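Long-range contact in 4-hydroxybenzoyl-CoA thioesterase (Staphylococcus aureus, PDB 6FDG), which probably hydrolyses the thioester of DHNA-CoA in the vitamin K2 pathway, as a member of the 4-hydroxybenzoyl-CoA thioesterase family: residues Trp79-Lys91 against Ile120-Ser134. Residues are numbered along the deposited sequence; the frame is centred on the assembly and turned at random.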
loop_
_atom_site.group_PDB
_atom_site.type_symbol
_atom_site.label_atom_id
_atom_site.label_comp_id
_atom_site.label_asym_id
_atom_site.label_seq_id
_atom_site.Cartn_x
_atom_site.Cartn_y
_atom_site.Cartn_z
ATOM N N TRP A 79 -15.886 -14.040 -12.319
ATOM C CA TRP A 79 -16.196 -14.713 -13.616
ATOM C C TRP A 79 -15.767 -13.801 -14.743
ATOM O O TRP A 79 -15.391 -12.615 -14.541
ATOM C CB TRP A 79 -17.697 -15.038 -13.804
ATOM C CG TRP A 79 -18.606 -13.933 -13.867
ATOM C CD1 TRP A 79 -19.155 -13.405 -15.013
ATOM C CD2 TRP A 79 -19.230 -13.212 -12.793
ATOM N NE1 TRP A 79 -20.029 -12.387 -14.710
ATOM C CE2 TRP A 79 -20.080 -12.266 -13.358
ATOM C CE3 TRP A 79 -19.094 -13.255 -11.384
ATOM C CZ2 TRP A 79 -20.911 -11.409 -12.546
ATOM C CZ3 TRP A 79 -19.823 -12.381 -10.662
ATOM C CH2 TRP A 79 -20.688 -11.515 -11.236
ATOM N N VAL A 80 -15.599 -14.353 -15.935
ATOM C CA VAL A 80 -15.231 -13.610 -17.137
ATOM C C VAL A 80 -16.502 -13.213 -17.857
ATOM O O VAL A 80 -17.205 -14.060 -18.475
ATOM C CB VAL A 80 -14.274 -14.422 -17.997
ATOM C CG1 VAL A 80 -14.019 -13.599 -19.281
ATOM C CG2 VAL A 80 -13.002 -14.737 -17.245
ATOM N N GLU A 81 -16.900 -11.948 -17.815
ATOM C CA GLU A 81 -18.103 -11.455 -18.481
ATOM C C GLU A 81 -17.924 -11.448 -19.948
ATOM O O GLU A 81 -18.875 -11.714 -20.705
ATOM C CB GLU A 81 -18.413 -10.070 -17.941
ATOM C CG GLU A 81 -19.704 -9.452 -18.463
ATOM C CD GLU A 81 -20.942 -10.204 -18.137
ATOM O OE1 GLU A 81 -21.025 -11.021 -17.142
ATOM O OE2 GLU A 81 -21.977 -9.835 -18.797
ATOM N N LYS A 82 -16.731 -11.075 -20.429
ATOM C CA LYS A 82 -16.481 -10.990 -21.874
ATOM C C LYS A 82 -15.041 -11.431 -22.151
ATOM O O LYS A 82 -14.100 -10.898 -21.538
ATOM C CB LYS A 82 -16.641 -9.570 -22.393
ATOM C CG LYS A 82 -17.957 -8.807 -22.023
ATOM C CD LYS A 82 -17.865 -7.274 -22.051
ATOM C CE LYS A 82 -19.278 -6.682 -21.961
ATOM N NZ LYS A 82 -19.481 -5.608 -22.999
ATOM N N TYR A 83 -14.832 -12.352 -23.084
ATOM C CA TYR A 83 -13.527 -12.747 -23.536
ATOM C C TYR A 83 -13.360 -12.468 -24.969
ATOM O O TYR A 83 -14.257 -12.842 -25.796
ATOM C CB TYR A 83 -13.301 -14.251 -23.269
ATOM C CG TYR A 83 -12.095 -14.746 -23.995
ATOM C CD1 TYR A 83 -10.813 -14.369 -23.561
ATOM C CD2 TYR A 83 -12.139 -15.569 -25.122
ATOM C CE1 TYR A 83 -9.688 -14.745 -24.241
ATOM C CE2 TYR A 83 -10.992 -15.951 -25.806
ATOM C CZ TYR A 83 -9.783 -15.525 -25.361
ATOM O OH TYR A 83 -8.589 -15.853 -25.963
ATOM N N SER A 84 -12.275 -11.863 -25.397
ATOM C CA SER A 84 -11.841 -11.824 -26.778
ATOM C C SER A 84 -10.327 -12.051 -26.724
ATOM O O SER A 84 -9.667 -11.995 -25.686
ATOM C CB SER A 84 -12.128 -10.558 -27.470
ATOM O OG SER A 84 -11.241 -9.518 -27.123
ATOM N N ARG A 85 -9.761 -12.378 -27.916
ATOM C CA ARG A 85 -8.305 -12.662 -27.927
ATOM C C ARG A 85 -7.472 -11.401 -27.607
ATOM O O ARG A 85 -6.293 -11.596 -27.242
ATOM C CB ARG A 85 -7.926 -13.065 -29.364
ATOM C CG ARG A 85 -8.701 -14.221 -29.999
ATOM C CD ARG A 85 -8.835 -14.122 -31.543
ATOM N NE ARG A 85 -9.250 -15.265 -32.207
ATOM C CZ ARG A 85 -10.505 -15.654 -32.391
ATOM N NH1 ARG A 85 -11.545 -14.970 -31.943
ATOM N NH2 ARG A 85 -10.721 -16.809 -32.997
ATOM N N LEU A 86 -8.010 -10.209 -27.632
ATOM C CA LEU A 86 -7.309 -9.035 -27.296
ATOM C C LEU A 86 -7.598 -8.484 -25.870
ATOM O O LEU A 86 -6.733 -7.723 -25.371
ATOM C CB LEU A 86 -7.557 -7.958 -28.292
ATOM C CG LEU A 86 -6.821 -8.210 -29.689
ATOM C CD1 LEU A 86 -7.288 -7.166 -30.668
ATOM C CD2 LEU A 86 -5.353 -8.186 -29.593
ATOM N N ARG A 87 -8.727 -8.831 -25.301
ATOM C CA ARG A 87 -9.090 -8.288 -23.957
ATOM C C ARG A 87 -10.103 -9.085 -23.300
ATOM O O ARG A 87 -11.005 -9.731 -23.893
ATOM C CB ARG A 87 -9.557 -6.881 -24.042
ATOM C CG ARG A 87 -10.849 -6.638 -24.735
ATOM C CD ARG A 87 -11.080 -5.156 -25.151
ATOM N NE ARG A 87 -9.788 -4.541 -25.519
ATOM C CZ ARG A 87 -9.231 -4.472 -26.742
ATOM N NH1 ARG A 87 -9.898 -4.837 -27.881
ATOM N NH2 ARG A 87 -7.979 -3.994 -26.812
ATOM N N SER A 88 -10.010 -9.123 -21.985
ATOM C CA SER A 88 -10.980 -9.860 -21.153
ATOM C C SER A 88 -11.613 -8.893 -20.139
ATOM O O SER A 88 -10.831 -8.008 -19.607
ATOM C CB SER A 88 -10.387 -10.932 -20.365
ATOM O OG SER A 88 -9.883 -12.039 -21.190
ATOM N N VAL A 89 -12.875 -9.014 -19.838
ATOM C CA VAL A 89 -13.516 -8.247 -18.741
ATOM C C VAL A 89 -13.941 -9.253 -17.690
ATOM O O VAL A 89 -14.743 -10.160 -17.959
ATOM C CB VAL A 89 -14.713 -7.448 -19.214
ATOM C CG1 VAL A 89 -15.328 -6.662 -18.044
ATOM C CG2 VAL A 89 -14.280 -6.477 -20.318
ATOM N N TYR A 90 -13.364 -9.162 -16.502
ATOM C CA TYR A 90 -13.733 -9.951 -15.324
ATOM C C TYR A 90 -14.713 -9.156 -14.531
ATOM O O TYR A 90 -14.580 -7.910 -14.384
ATOM C CB TYR A 90 -12.530 -10.266 -14.468
ATOM C CG TYR A 90 -11.454 -11.106 -15.076
ATOM C CD1 TYR A 90 -10.589 -10.635 -16.024
ATOM C CD2 TYR A 90 -11.381 -12.468 -14.742
ATOM C CE1 TYR A 90 -9.611 -11.470 -16.597
ATOM C CE2 TYR A 90 -10.381 -13.309 -15.301
ATOM C CZ TYR A 90 -9.592 -12.766 -16.199
ATOM O OH TYR A 90 -8.569 -13.597 -16.789
ATOM N N LYS A 91 -15.697 -9.820 -13.935
ATOM C CA LYS A 91 -16.614 -9.219 -12.960
ATOM C C LYS A 91 -16.466 -9.944 -11.661
ATOM O O LYS A 91 -16.109 -11.127 -11.556
ATOM C CB LYS A 91 -18.075 -9.274 -13.464
ATOM C CG LYS A 91 -18.359 -8.185 -14.480
ATOM C CD LYS A 91 -19.778 -8.203 -15.036
ATOM C CE LYS A 91 -20.746 -7.883 -13.939
ATOM N NZ LYS A 91 -21.922 -7.148 -14.626
ATOM N N ILE A 120 -0.678 -8.045 -27.585
ATOM C CA ILE A 120 -0.663 -9.309 -28.318
ATOM C C ILE A 120 -1.980 -9.994 -28.229
ATOM O O ILE A 120 -2.835 -9.730 -27.348
ATOM C CB ILE A 120 0.421 -10.272 -27.810
ATOM C CG1 ILE A 120 0.384 -10.589 -26.267
ATOM C CG2 ILE A 120 1.786 -9.730 -28.094
ATOM C CD1 ILE A 120 -0.268 -11.877 -25.987
ATOM N N ARG A 121 -2.192 -10.953 -29.095
ATOM C CA ARG A 121 -3.367 -11.799 -29.161
ATOM C C ARG A 121 -3.111 -13.038 -28.339
ATOM O O ARG A 121 -2.141 -13.813 -28.540
ATOM C CB ARG A 121 -3.693 -12.262 -30.605
ATOM C CG ARG A 121 -4.336 -11.241 -31.451
ATOM C CD ARG A 121 -4.239 -11.536 -32.882
ATOM N NE ARG A 121 -4.788 -12.826 -33.130
ATOM C CZ ARG A 121 -4.969 -13.276 -34.378
ATOM N NH1 ARG A 121 -4.656 -12.505 -35.389
ATOM N NH2 ARG A 121 -5.489 -14.462 -34.565
ATOM N N LEU A 122 -4.036 -13.419 -27.417
ATOM C CA LEU A 122 -3.843 -14.592 -26.572
ATOM C C LEU A 122 -3.738 -15.878 -27.375
ATOM O O LEU A 122 -2.923 -16.726 -26.940
ATOM C CB LEU A 122 -4.994 -14.740 -25.490
ATOM C CG LEU A 122 -4.781 -15.713 -24.371
ATOM C CD1 LEU A 122 -3.699 -15.283 -23.445
ATOM C CD2 LEU A 122 -6.062 -15.866 -23.561
ATOM N N ASP A 123 -4.494 -16.009 -28.468
ATOM C CA ASP A 123 -4.460 -17.260 -29.250
ATOM C C ASP A 123 -3.046 -17.468 -29.890
ATOM O O ASP A 123 -2.668 -18.654 -30.080
ATOM C CB ASP A 123 -5.545 -17.294 -30.297
ATOM C CG ASP A 123 -5.489 -16.200 -31.301
ATOM O OD1 ASP A 123 -5.172 -15.048 -31.047
ATOM O OD2 ASP A 123 -5.947 -16.459 -32.465
ATOM N N ARG A 124 -2.330 -16.406 -30.164
ATOM C CA ARG A 124 -1.005 -16.642 -30.848
ATOM C C ARG A 124 0.012 -16.989 -29.873
ATOM O O ARG A 124 0.925 -17.745 -30.208
ATOM C CB ARG A 124 -0.612 -15.345 -31.436
ATOM C CG ARG A 124 -1.408 -14.971 -32.580
ATOM C CD ARG A 124 -0.725 -13.802 -33.264
ATOM N NE ARG A 124 -1.170 -13.649 -34.647
ATOM C CZ ARG A 124 -0.933 -12.558 -35.401
ATOM N NH1 ARG A 124 -1.313 -12.562 -36.652
ATOM N NH2 ARG A 124 -0.285 -11.508 -34.907
ATOM N N TYR A 125 0.029 -16.474 -28.619
ATOM C CA TYR A 125 1.060 -16.722 -27.688
ATOM C C TYR A 125 0.780 -17.866 -26.686
ATOM O O TYR A 125 1.604 -18.527 -26.114
ATOM C CB TYR A 125 1.421 -15.421 -26.975
ATOM C CG TYR A 125 2.126 -14.438 -27.889
ATOM C CD1 TYR A 125 1.483 -13.744 -28.801
ATOM C CD2 TYR A 125 3.489 -14.306 -27.778
ATOM C CE1 TYR A 125 2.120 -12.875 -29.693
ATOM C CE2 TYR A 125 4.121 -13.413 -28.641
ATOM C CZ TYR A 125 3.403 -12.780 -29.607
ATOM O OH TYR A 125 4.050 -11.859 -30.482
ATOM N N PHE A 126 -0.539 -18.015 -26.343
ATOM C CA PHE A 126 -1.010 -18.999 -25.417
ATOM C C PHE A 126 -2.206 -19.743 -25.891
ATOM O O PHE A 126 -3.383 -19.532 -25.418
ATOM C CB PHE A 126 -1.318 -18.315 -24.000
ATOM C CG PHE A 126 -0.206 -17.582 -23.467
ATOM C CD1 PHE A 126 0.664 -18.309 -22.707
ATOM C CD2 PHE A 126 0.055 -16.289 -23.757
ATOM C CE1 PHE A 126 1.818 -17.766 -22.140
ATOM C CE2 PHE A 126 1.231 -15.704 -23.208
ATOM C CZ PHE A 126 2.121 -16.445 -22.441
ATOM N N PRO A 127 -2.078 -20.589 -26.945
ATOM C CA PRO A 127 -3.276 -21.229 -27.554
ATOM C C PRO A 127 -4.060 -22.050 -26.501
ATOM O O PRO A 127 -5.288 -22.099 -26.738
ATOM C CB PRO A 127 -2.707 -22.131 -28.724
ATOM C CG PRO A 127 -1.213 -22.090 -28.475
ATOM C CD PRO A 127 -0.803 -20.916 -27.633
ATOM N N ASP A 128 -3.436 -22.662 -25.546
ATOM C CA ASP A 128 -4.109 -23.453 -24.538
ATOM C C ASP A 128 -5.003 -22.520 -23.670
ATOM O O ASP A 128 -6.159 -22.955 -23.287
ATOM C CB ASP A 128 -3.116 -24.133 -23.622
ATOM C CG ASP A 128 -1.859 -23.241 -23.173
ATOM O OD1 ASP A 128 -1.349 -22.261 -23.861
ATOM O OD2 ASP A 128 -1.325 -23.600 -22.081
ATOM N N TRP A 129 -4.514 -21.334 -23.285
ATOM C CA TRP A 129 -5.387 -20.387 -22.515
ATOM C C TRP A 129 -6.504 -19.982 -23.411
ATOM O O TRP A 129 -7.700 -19.940 -22.968
ATOM C CB TRP A 129 -4.570 -19.154 -22.108
ATOM C CG TRP A 129 -3.548 -19.296 -21.117
ATOM C CD1 TRP A 129 -2.439 -20.103 -21.126
ATOM C CD2 TRP A 129 -3.389 -18.462 -19.928
ATOM N NE1 TRP A 129 -1.626 -19.826 -20.055
ATOM C CE2 TRP A 129 -2.149 -18.800 -19.346
ATOM C CE3 TRP A 129 -4.167 -17.462 -19.364
ATOM C CZ2 TRP A 129 -1.703 -18.228 -18.198
ATOM C CZ3 TRP A 129 -3.627 -16.857 -18.174
ATOM C CH2 TRP A 129 -2.446 -17.291 -17.662
ATOM N N HIS A 130 -6.337 -19.602 -24.671
ATOM C CA HIS A 130 -7.402 -19.285 -25.571
ATOM C C HIS A 130 -8.479 -20.334 -25.718
ATOM O O HIS A 130 -9.673 -20.032 -25.738
ATOM C CB HIS A 130 -6.834 -18.905 -27.003
ATOM C CG HIS A 130 -7.873 -18.715 -27.999
ATOM N ND1 HIS A 130 -8.693 -17.665 -28.038
ATOM C CD2 HIS A 130 -8.234 -19.524 -29.056
ATOM C CE1 HIS A 130 -9.512 -17.749 -29.087
ATOM N NE2 HIS A 130 -9.244 -18.892 -29.712
ATOM N N GLU A 131 -8.017 -21.587 -25.802
ATOM C CA GLU A 131 -9.050 -22.654 -26.010
ATOM C C GLU A 131 -9.909 -22.665 -24.741
ATOM O O GLU A 131 -11.117 -22.821 -24.935
ATOM C CB GLU A 131 -8.318 -23.979 -26.236
ATOM C CG GLU A 131 -9.179 -25.264 -26.110
ATOM C CD GLU A 131 -8.324 -26.552 -26.194
ATOM O OE1 GLU A 131 -7.317 -26.704 -25.456
ATOM O OE2 GLU A 131 -8.649 -27.428 -27.025
ATOM N N ALA A 132 -9.289 -22.588 -23.566
ATOM C CA ALA A 132 -10.051 -22.663 -22.277
ATOM C C ALA A 132 -10.999 -21.467 -22.107
ATOM O O ALA A 132 -12.212 -21.651 -21.863
ATOM C CB ALA A 132 -9.162 -22.825 -21.149
ATOM N N TYR A 133 -10.471 -20.254 -22.449
ATOM C CA TYR A 133 -11.351 -19.092 -22.327
ATOM C C TYR A 133 -12.488 -19.064 -23.286
ATOM O O TYR A 133 -13.572 -18.579 -23.040
ATOM C CB TYR A 133 -10.476 -17.753 -22.391
ATOM C CG TYR A 133 -9.843 -17.363 -21.062
ATOM C CD1 TYR A 133 -8.882 -18.071 -20.457
ATOM C CD2 TYR A 133 -10.288 -16.236 -20.423
ATOM C CE1 TYR A 133 -8.316 -17.710 -19.240
ATOM C CE2 TYR A 133 -9.715 -15.829 -19.203
ATOM C CZ TYR A 133 -8.831 -16.581 -18.611
ATOM O OH TYR A 133 -8.247 -16.235 -17.374
ATOM N N SER A 134 -12.237 -19.559 -24.521
ATOM C CA SER A 134 -13.214 -19.606 -25.542
ATOM C C SER A 134 -14.302 -20.678 -25.158
ATOM O O SER A 134 -15.487 -20.365 -25.369
ATOM C CB SER A 134 -12.630 -20.040 -26.922
ATOM O OG SER A 134 -11.848 -18.972 -27.428
HETATM O O HOH W 1 -4.060 -7.638 -25.760
#
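Tyr133 sets its CB over one face of the Tyr83 ring, 3.5 Å from the ring centroid and 7° off the normal, a CH-pi contact. With CG turned opposite the backbone N (chi1 167°), the Tyr83 ring reaches across to helix 127-141. There Tyr83 OH meets the edge of the His130 ring and hydrogen-bonds ND1 at 2.8 Å. Leu122 CD2 packs beside the same hydroxyl. The Tyr133 ring continues inward, oblique to Tyr83, and its OH hydrogen-bonds Tyr90 OH at 2.7 Å, each hydroxyl near the plane of the other ring. Ile38 and Leu41 of helix 26-41 also touch Tyr133. Toward solvent, His130 CE1 lies over one face of the Arg85 guanidinium, the two planes 45° apart. Arg85 NE forms a long salt bridge with Asp123 OD2 at 3.5 Å. Arg121 grips the same carboxylate side-on, with NE on OD1 and NH2 on OD2. This shared carboxylate probably eases the repulsion between the two arginines. In the backbone, Leu122 N donates to Arg85 O at 2.9 Å, nearly straight. Together, an aromatic cluster and a salt-bridge network join helices 122-125 and 127-141 to the hairpin of strands 73-83 and 88-95 in the hotdog-fold sheet.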